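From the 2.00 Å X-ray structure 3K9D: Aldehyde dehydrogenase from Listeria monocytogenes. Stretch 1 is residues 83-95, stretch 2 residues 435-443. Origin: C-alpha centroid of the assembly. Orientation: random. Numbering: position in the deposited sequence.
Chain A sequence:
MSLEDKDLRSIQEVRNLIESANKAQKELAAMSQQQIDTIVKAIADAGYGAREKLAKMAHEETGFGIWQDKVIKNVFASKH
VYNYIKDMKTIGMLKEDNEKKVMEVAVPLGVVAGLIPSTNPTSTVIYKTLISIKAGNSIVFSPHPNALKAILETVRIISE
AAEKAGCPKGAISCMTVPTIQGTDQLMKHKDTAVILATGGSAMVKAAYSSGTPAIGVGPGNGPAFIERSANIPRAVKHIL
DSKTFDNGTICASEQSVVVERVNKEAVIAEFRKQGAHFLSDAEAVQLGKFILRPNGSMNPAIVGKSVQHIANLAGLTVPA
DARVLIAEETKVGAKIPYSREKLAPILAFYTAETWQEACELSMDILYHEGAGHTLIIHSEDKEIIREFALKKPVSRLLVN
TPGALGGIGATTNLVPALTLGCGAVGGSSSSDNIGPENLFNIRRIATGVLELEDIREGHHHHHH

Stretch 1 83-95: NYIKDMKTIGMLK
Stretch 2 (435-443) GPENLFNIR

The touching residues are at least 346 apart in sequence, and the contact is almost wholly apolar: no direct hydrogen bond crosses it, and 364 Å² is buried, both sides summed. Stretch 1 enters in a helix that includes Tyr 84 and Ile 85, makes a type I turn from Ile 85 to Met 88 closed by Met 88 N to Ile 85 O (3.2 Å), and runs extended at Met 88 and Lys 89 before reaching the strand that contains Leu 94. Both segments advance in the same direction: Thr 90 CA lies 7.0 Å from Pro 436 CA, and Leu 94 CA 9.0 Å from Ile 442 CA.

Stretch 2 opens with Gly 435, extended at phi/psi -151/-157. A CB here would point toward stretch 1 but would sit 2.5 Å from CD of its own neighbour, Pro 436, so the absent side chain fits the backbone. Its N donates to Asn 438 OD1 (3.1 Å), and its O accepts from Asn 438 N (3.1 Å), tying off the 3-10 segment 436-438.

Pro 436 (-51/-43, C-gamma exo) is the hub, with 78 Å² covered. Its compact ring meets four side chains: CD lies 4.2 Å from Tyr 84 CE2, obliquely to that ring; CG is 3.7 Å from Ile 85 CG2; CB is 3.8 Å from both Met 88 CE and Thr 90 CG2. The CA-to-CB bonds of Tyr 84 (chi1 t, chi2 75°), Ile 85 (chi1 p, chi2 t) and Met 88 (m, t, p) point toward stretch 2. Thr 90 (p) offers its methyl, while its OG1 is hydrogen-bonded elsewhere in the structure.

Glu 437 (m, t) starts sideways, but its end comes nearer, bringing OE1 to 3.7 Å from Met 88 CE. One water bridges the stretches, 2.8 Å from Tyr 84 OH and accepting a weak bond from Glu 437 N at 3.5 Å. Leu 439 N to Pro 436 O (2.9 Å) completes the bend.

The strand begins at Phe 440 (-140/150; chi1 p, chi2 89°), whose CB points toward stretch 1. Its flat ring reaches both the loop at Thr 90 and the strand residue Leu 94: Thr 90 O lies over one face, 4.2 Å from CD2, and Leu 94 CD1 approaches obliquely, 3.8 Å from CE1. Leu 94 (m, t) points its CB toward stretch 2.

Asn 441 makes no contact with stretch 1, in keeping with strand alternation; its OD1 is hydrogen-bonded elsewhere in the structure. Ile 442 (chi1 m, chi2 -142°) then finishes the patch, its CD1 4.0 Å from Leu 94 CD1. The rule is a rigid proline among aliphatic groups and one aromatic ring, followed by alternate apolar strand residues sharing one leucine.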

# COMPACT_ATOMS: atom_id res chain seq x y z
N ASN A 83 -13.48 6.10 19.86
CA ASN A 83 -13.17 5.14 20.93
C ASN A 83 -12.13 4.08 20.53
O ASN A 83 -11.39 3.60 21.39
CB ASN A 83 -14.44 4.49 21.48
CG ASN A 83 -15.05 5.28 22.63
OD1 ASN A 83 -14.43 6.18 23.21
ND2 ASN A 83 -16.29 4.94 22.97
N TYR A 84 -12.09 3.72 19.25
CA TYR A 84 -11.04 2.83 18.74
C TYR A 84 -9.66 3.53 18.64
O TYR A 84 -8.63 2.90 18.91
CB TYR A 84 -11.45 2.21 17.38
CG TYR A 84 -10.29 1.66 16.57
CD1 TYR A 84 -9.67 0.45 16.92
CD2 TYR A 84 -9.81 2.34 15.46
CE1 TYR A 84 -8.59 -0.05 16.17
CE2 TYR A 84 -8.74 1.87 14.72
CZ TYR A 84 -8.13 0.67 15.08
OH TYR A 84 -7.07 0.20 14.33
N ILE A 85 -9.66 4.81 18.28
CA ILE A 85 -8.39 5.53 18.01
C ILE A 85 -7.78 6.32 19.17
O ILE A 85 -6.59 6.58 19.16
CB ILE A 85 -8.45 6.44 16.71
CG1 ILE A 85 -9.24 7.74 16.94
CG2 ILE A 85 -8.96 5.67 15.52
CD1 ILE A 85 -9.31 8.64 15.71
N LYS A 86 -8.59 6.69 20.17
CA LYS A 86 -8.14 7.61 21.24
C LYS A 86 -6.83 7.24 21.99
O LYS A 86 -6.04 8.12 22.34
CB LYS A 86 -9.28 7.90 22.23
CG LYS A 86 -9.70 6.77 23.15
CD LYS A 86 -10.68 7.30 24.21
CE LYS A 86 -10.74 6.40 25.45
NZ LYS A 86 -11.30 5.04 25.18
N ASP A 87 -6.59 5.95 22.22
CA ASP A 87 -5.43 5.52 23.01
C ASP A 87 -4.29 4.91 22.17
O ASP A 87 -3.27 4.48 22.71
CB ASP A 87 -5.85 4.57 24.13
CG ASP A 87 -6.70 5.26 25.19
OD1 ASP A 87 -6.45 6.45 25.49
OD2 ASP A 87 -7.62 4.61 25.74
N MET A 88 -4.48 4.90 20.85
CA MET A 88 -3.48 4.38 19.91
C MET A 88 -2.26 5.31 19.80
O MET A 88 -2.40 6.53 19.83
CB MET A 88 -4.11 4.19 18.52
CG MET A 88 -5.06 2.98 18.39
SD MET A 88 -5.88 2.91 16.76
CE MET A 88 -4.45 2.78 15.66
N LYS A 89 -1.07 4.71 19.68
CA LYS A 89 0.17 5.48 19.53
C LYS A 89 0.43 5.68 18.04
O LYS A 89 0.58 4.71 17.29
CB LYS A 89 1.37 4.76 20.16
CG LYS A 89 1.06 3.65 21.15
CD LYS A 89 1.19 4.08 22.60
CE LYS A 89 0.79 2.93 23.51
NZ LYS A 89 1.08 3.20 24.94
N THR A 90 0.44 6.94 17.60
CA THR A 90 0.47 7.27 16.17
C THR A 90 1.46 8.38 15.79
O THR A 90 1.64 8.69 14.61
CB THR A 90 -0.94 7.68 15.64
OG1 THR A 90 -1.39 8.87 16.31
CG2 THR A 90 -1.96 6.56 15.85
N ILE A 91 2.08 8.98 16.81
CA ILE A 91 2.92 10.16 16.65
C ILE A 91 4.30 9.93 17.27
O ILE A 91 4.41 9.50 18.42
CB ILE A 91 2.25 11.43 17.30
CG1 ILE A 91 0.89 11.75 16.66
CG2 ILE A 91 3.18 12.65 17.28
CD1 ILE A 91 0.94 12.24 15.21
N GLY A 92 5.35 10.19 16.50
CA GLY A 92 6.71 10.20 17.07
C GLY A 92 7.24 8.81 17.36
O GLY A 92 6.84 7.85 16.71
N MET A 93 8.13 8.71 18.34
CA MET A 93 8.79 7.46 18.69
C MET A 93 7.80 6.43 19.22
O MET A 93 7.15 6.66 20.24
CB MET A 93 9.87 7.69 19.74
CG MET A 93 10.64 6.45 20.14
SD MET A 93 11.98 6.09 19.00
CE MET A 93 13.09 7.42 19.43
N LEU A 94 7.70 5.29 18.53
CA LEU A 94 6.77 4.24 18.90
C LEU A 94 7.46 3.13 19.69
O LEU A 94 6.93 2.65 20.69
CB LEU A 94 6.08 3.67 17.66
CG LEU A 94 5.26 4.59 16.75
CD1 LEU A 94 4.79 3.81 15.53
CD2 LEU A 94 4.07 5.21 17.47
N LYS A 95 8.63 2.72 19.22
CA LYS A 95 9.28 1.52 19.73
C LYS A 95 10.77 1.74 19.81
O LYS A 95 11.34 2.42 18.95
CB LYS A 95 9.01 0.36 18.78
CG LYS A 95 7.94 -0.60 19.22
CD LYS A 95 7.65 -1.63 18.14
CE LYS A 95 8.90 -2.39 17.71
NZ LYS A 95 8.57 -3.48 16.74
N GLY A 435 -7.65 2.74 8.99
CA GLY A 435 -7.58 3.67 10.11
C GLY A 435 -6.21 4.29 10.16
O GLY A 435 -5.52 4.32 9.14
N PRO A 436 -5.80 4.78 11.34
CA PRO A 436 -4.51 5.47 11.58
C PRO A 436 -3.28 4.73 11.06
O PRO A 436 -2.42 5.34 10.43
CB PRO A 436 -4.46 5.58 13.10
CG PRO A 436 -5.89 5.72 13.48
CD PRO A 436 -6.61 4.74 12.57
N GLU A 437 -3.24 3.42 11.29
CA GLU A 437 -2.09 2.58 10.94
C GLU A 437 -1.87 2.38 9.43
O GLU A 437 -0.86 1.81 9.03
CB GLU A 437 -2.18 1.24 11.67
CG GLU A 437 -1.90 1.34 13.17
CD GLU A 437 -1.93 0.00 13.90
OE1 GLU A 437 -2.05 0.02 15.14
OE2 GLU A 437 -1.84 -1.06 13.25
N ASN A 438 -2.82 2.83 8.62
CA ASN A 438 -2.66 2.87 7.16
C ASN A 438 -2.27 4.26 6.65
O ASN A 438 -2.17 4.49 5.44
CB ASN A 438 -3.97 2.46 6.48
CG ASN A 438 -4.48 1.12 6.96
OD1 ASN A 438 -5.27 1.06 7.89
ND2 ASN A 438 -4.01 0.04 6.36
N LEU A 439 -2.09 5.19 7.59
CA LEU A 439 -1.87 6.60 7.27
C LEU A 439 -0.63 7.18 7.94
O LEU A 439 -0.51 8.40 8.10
CB LEU A 439 -3.12 7.42 7.60
CG LEU A 439 -4.34 7.03 6.74
CD1 LEU A 439 -5.60 7.44 7.45
CD2 LEU A 439 -4.26 7.62 5.31
N PHE A 440 0.27 6.30 8.36
CA PHE A 440 1.65 6.69 8.64
C PHE A 440 2.62 5.63 8.16
O PHE A 440 2.26 4.44 8.10
CB PHE A 440 1.90 7.12 10.12
CG PHE A 440 1.73 6.03 11.14
CD1 PHE A 440 2.80 5.21 11.49
CD2 PHE A 440 0.52 5.85 11.79
CE1 PHE A 440 2.65 4.21 12.45
CE2 PHE A 440 0.36 4.86 12.75
CZ PHE A 440 1.42 4.03 13.08
N ASN A 441 3.82 6.07 7.78
CA ASN A 441 4.94 5.20 7.48
C ASN A 441 5.74 4.98 8.76
O ASN A 441 5.74 5.83 9.64
CB ASN A 441 5.88 5.84 6.44
CG ASN A 441 5.28 5.94 5.05
OD1 ASN A 441 5.40 6.98 4.42
ND2 ASN A 441 4.68 4.85 4.55
N ILE A 442 6.44 3.86 8.84
CA ILE A 442 7.39 3.65 9.93
C ILE A 442 8.83 3.90 9.46
O ILE A 442 9.31 3.26 8.53
CB ILE A 442 7.22 2.26 10.55
CG1 ILE A 442 5.80 2.12 11.14
CG2 ILE A 442 8.33 1.97 11.57
CD1 ILE A 442 5.70 1.36 12.44
N ARG A 443 9.49 4.85 10.11
CA ARG A 443 10.94 5.04 9.97
C ARG A 443 11.70 4.18 10.99
O ARG A 443 11.42 4.25 12.19
CB ARG A 443 11.32 6.51 10.14
CG ARG A 443 12.81 6.80 10.29
CD ARG A 443 13.05 8.25 10.73
NE ARG A 443 12.33 9.20 9.89
CZ ARG A 443 11.72 10.30 10.34
NH1 ARG A 443 11.72 10.60 11.63
NH2 ARG A 443 11.09 11.10 9.48
O HOH W 1 -5.69 1.05 12.00